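Local coordinates for bacteriocin immunity protein (Pseudomonas aeruginosa pao1, PDB 4UHP), which binds the DNase domain of its cognate toxin, pyocin AP41, in a tight complex and so confers immunity on the cell that makes the bacteriocin, at the interface of chains B and A. Sequence-based numbering; all coordinates share one arbitrary frame. Chains: chain A, Bacteriocin immunity protein; chain B, Large component of pyocin AP41.

Contact 1: the interface of chains B and A. Residues chain B 67-69; chain A 22-23, 58, 66.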
# COMPACT_ATOMS: atom_id res chain seq x y z
N SER B 67 -4.17 7.10 -4.74
CA SER B 67 -5.61 6.91 -4.79
C SER B 67 -6.22 7.18 -3.41
O SER B 67 -5.53 7.03 -2.40
CB SER B 67 -5.96 5.50 -5.24
OG SER B 67 -5.45 4.55 -4.31
N PRO B 68 -7.51 7.55 -3.37
CA PRO B 68 -8.21 7.76 -2.09
C PRO B 68 -8.05 6.58 -1.13
O PRO B 68 -7.95 6.78 0.08
CB PRO B 68 -9.67 7.93 -2.52
CG PRO B 68 -9.58 8.52 -3.88
CD PRO B 68 -8.36 7.90 -4.52
N SER B 69 -8.00 5.37 -1.68
CA SER B 69 -7.82 4.18 -0.86
C SER B 69 -6.42 4.13 -0.25
O SER B 69 -6.26 3.89 0.95
CB SER B 69 -8.08 2.91 -1.69
OG SER B 69 -8.04 1.76 -0.86
N PHE A 22 -11.90 -0.10 3.01
CA PHE A 22 -10.66 0.34 2.38
C PHE A 22 -10.56 1.87 2.34
O PHE A 22 -9.63 2.42 1.74
CB PHE A 22 -10.54 -0.23 0.97
CG PHE A 22 -10.36 -1.72 0.93
CD1 PHE A 22 -9.10 -2.28 1.02
CD2 PHE A 22 -11.46 -2.55 0.82
CE1 PHE A 22 -8.94 -3.65 0.99
CE2 PHE A 22 -11.30 -3.92 0.79
CZ PHE A 22 -10.04 -4.48 0.88
N PHE A 23 -11.51 2.54 2.97
CA PHE A 23 -11.55 4.00 2.97
C PHE A 23 -11.75 4.56 4.37
O PHE A 23 -11.47 5.73 4.63
CB PHE A 23 -12.66 4.51 2.05
CG PHE A 23 -12.44 4.18 0.60
CD1 PHE A 23 -12.83 2.96 0.08
CD2 PHE A 23 -11.84 5.10 -0.25
CE1 PHE A 23 -12.62 2.65 -1.26
CE2 PHE A 23 -11.64 4.81 -1.59
CZ PHE A 23 -12.03 3.58 -2.09
N ILE A 58 -9.07 -1.54 -6.38
CA ILE A 58 -9.23 -0.73 -5.18
C ILE A 58 -8.19 0.39 -5.09
O ILE A 58 -8.54 1.56 -4.93
CB ILE A 58 -9.12 -1.59 -3.90
CG1 ILE A 58 -10.21 -2.66 -3.89
CG2 ILE A 58 -9.21 -0.71 -2.66
CD1 ILE A 58 -10.10 -3.62 -2.72
N GLU A 66 -13.05 5.56 -8.33
CA GLU A 66 -12.17 5.60 -7.16
C GLU A 66 -12.89 5.34 -5.84
O GLU A 66 -12.27 4.99 -4.84
CB GLU A 66 -11.46 6.96 -7.07
CG GLU A 66 -10.58 7.29 -8.26
CD GLU A 66 -11.30 8.06 -9.34
OE1 GLU A 66 -12.55 8.14 -9.29
OE2 GLU A 66 -10.62 8.61 -10.23
O HOH W 1 -9.53 4.47 -4.41

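Contact 2: the interface of chains B and A. Residues chain B 72, 76, 78; chain A 25, 31, 34-35, 38.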
# COMPACT_ATOMS: atom_id res chain seq x y z
N TYR B 72 -6.04 6.62 2.59
CA TYR B 72 -6.56 6.16 3.87
C TYR B 72 -5.57 5.23 4.55
O TYR B 72 -5.35 5.32 5.76
CB TYR B 72 -7.90 5.45 3.70
CG TYR B 72 -8.22 4.56 4.88
CD1 TYR B 72 -8.60 5.10 6.10
CD2 TYR B 72 -8.12 3.17 4.79
CE1 TYR B 72 -8.88 4.30 7.19
CE2 TYR B 72 -8.39 2.36 5.87
CZ TYR B 72 -8.77 2.93 7.07
OH TYR B 72 -9.04 2.12 8.14
N GLN B 76 -3.33 5.51 8.28
CA GLN B 76 -3.43 4.57 9.39
C GLN B 76 -2.09 3.91 9.70
O GLN B 76 -2.01 3.00 10.53
CB GLN B 76 -4.48 3.50 9.09
CG GLN B 76 -5.85 4.07 8.79
CD GLN B 76 -6.41 4.91 9.92
OE1 GLN B 76 -6.59 4.41 11.04
NE2 GLN B 76 -6.67 6.18 9.65
N LEU B 78 -0.39 2.26 7.48
CA LEU B 78 -0.30 1.06 6.67
C LEU B 78 0.41 1.34 5.35
O LEU B 78 0.23 2.40 4.76
CB LEU B 78 -1.69 0.47 6.40
CG LEU B 78 -2.59 0.22 7.61
CD1 LEU B 78 -3.84 -0.55 7.21
CD2 LEU B 78 -1.83 -0.50 8.71
N ASN A 25 -11.96 3.39 8.89
CA ASN A 25 -11.62 2.41 9.92
C ASN A 25 -12.86 1.83 10.58
O ASN A 25 -13.19 2.18 11.71
CB ASN A 25 -10.70 3.03 10.97
CG ASN A 25 -9.99 1.99 11.81
OD1 ASN A 25 -10.34 0.81 11.79
ND2 ASN A 25 -8.99 2.42 12.57
N GLY A 31 -2.58 -0.38 13.93
CA GLY A 31 -1.26 -0.96 13.77
C GLY A 31 -1.23 -2.27 12.99
O GLY A 31 -1.80 -2.38 11.91
N LEU A 34 -4.68 -4.10 12.38
CA LEU A 34 -5.46 -3.48 11.31
C LEU A 34 -4.92 -3.94 9.96
O LEU A 34 -5.68 -4.27 9.05
CB LEU A 34 -5.41 -1.96 11.41
CG LEU A 34 -6.10 -1.18 10.29
CD1 LEU A 34 -7.57 -1.56 10.19
CD2 LEU A 34 -5.94 0.31 10.49
N GLU A 35 -3.60 -3.97 9.85
CA GLU A 35 -2.95 -4.32 8.59
C GLU A 35 -3.24 -5.76 8.19
O GLU A 35 -3.46 -6.06 7.02
CB GLU A 35 -1.45 -4.09 8.67
CG GLU A 35 -0.75 -4.21 7.32
CD GLU A 35 0.57 -3.46 7.28
OE1 GLU A 35 1.10 -3.13 8.36
OE2 GLU A 35 1.06 -3.21 6.17
N MET A 38 -6.74 -5.93 6.86
CA MET A 38 -6.82 -5.39 5.50
C MET A 38 -6.12 -6.33 4.52
O MET A 38 -6.56 -6.48 3.38
CB MET A 38 -6.21 -3.99 5.45
CG MET A 38 -6.90 -2.98 6.37
SD MET A 38 -8.70 -3.02 6.25
CE MET A 38 -8.95 -2.57 4.54
O HOH W 2 -3.02 2.22 12.65

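Contact 1: the interface of chains B and A
B:Ser69 meets A:Phe22 through a hydroxyl lying trans to its own backbone N (chi1 -173°), which aims OG at the carbonyl O of A:Phe22; in A:Phe23, CG lies opposite the carbonyl carbon (chi1 -65°), which brings the ring edge against B:Pro68 and the backbone of B:Ser69 in the first turn of the DNase helix 68-75. The partners are a colicin/pyocin-type nuclease domain and its cognate immunity protein, and the contact joins the start of that helix to the 3-10 turn 20-22, the short helix 56-59 and the loop residues A:Phe23 and A:Glu66 of chain A. The hydroxyl OG of B:Ser69 donates a hydrogen bond to the backbone carbonyl O of A:Phe22 at 3.1 Å. The donor makes a C=O...O angle of 134° and is tilted from the carbonyl plane. Beside this bond, the gamma-methyl CG2 of A:Ile58 packs 3.9 Å from CB of B:Ser69, and on the other branch CD1 of A:Ile58 sits over the centre of one face of the A:Phe22 ring, which may help to steady the residue whose carbonyl accepts the bond. The A:Phe23 ring presents an edge to the toxin, with CB of B:Pro68 in the ring plane and 3.8 Å from CE2. At the neighbouring carbon of the proline ring, CG lies 4.0 Å from the beta-methylene CB of A:Glu66. The backbone N of B:Ser69, at the helix start, reaches a water at 3.3 Å (water 1). That water is shared with two main-chain oxygens of the immunity protein, lying 3.1 Å from O of A:Ile58 and 2.8 Å from O of A:Glu66.

Contact 2: the interface of chains B and A
Helix 31-49 of the immunity protein, a member of the colicin/pyocin immunity family, meets the end of the DNase helix 68-75 and the loop that follows it, with A:Asn25 closing the patch from the loop ahead of the immunity helix. B:Leu78 touches several residues of that helix with its two methyls. CD2 comes 3.6 Å from the beta-methylene CB of A:Glu35 and also faces the carbonyl O of A:Gly31, whereas CD1 is 3.9 Å from CG of A:Leu34 and 4.0 Å from CG of A:Met38. The leucine side chains run at about a right angle to each other, while B:Leu78 and A:Glu35 pass in opposite directions; CB and CG of the glutamate lie alongside the methyl CD2, with the carboxylate close by. With CG of A:Leu34 turned away from its backbone N (chi1 175°), the methyl CD2 reaches towards the toxin and packs 3.8 Å from CB of B:Gln76. The B:Gln76 chain bends at chi2, directing its amide towards A:Asn25. There OE1 of B:Gln76 stands 3.5 Å from ND2 of A:Asn25, a polar approach rather than a hydrogen bond, and the two amide planes are 69° apart. The phenol end of B:Tyr72 lies against the main chain of A:Asn25, with ring carbon CZ 4.1 Å from CA. At the main-chain end of B:Gln76 a water links the backbones: the amide N of A:Gly31, at the start of the immunity helix, meets water 2 at 2.9 Å along a nearly straight N-H direction (173° at H), and the same water lies 2.5 Å from the carbonyl O of B:Gln76, a short distance.

Contact 1 and contact 2 lie about 12 Å apart, measured between the centres of their C-alpha atoms, and are parts of one continuous interface. On the toxin they share helix 68-75: its first turn serves contact 1, and its last turn, with the residues just after it, serves contact 2. On the immunity protein, contact 1 uses the turn 20-22, the short helix 56-59 and the loop residues A:Phe23 and A:Glu66, whereas contact 2 relies on helix 31-49 and the loop before it. Holding the toxin helix near both ends probably fixes its orientation as well as its position in the DNase-immunity complex.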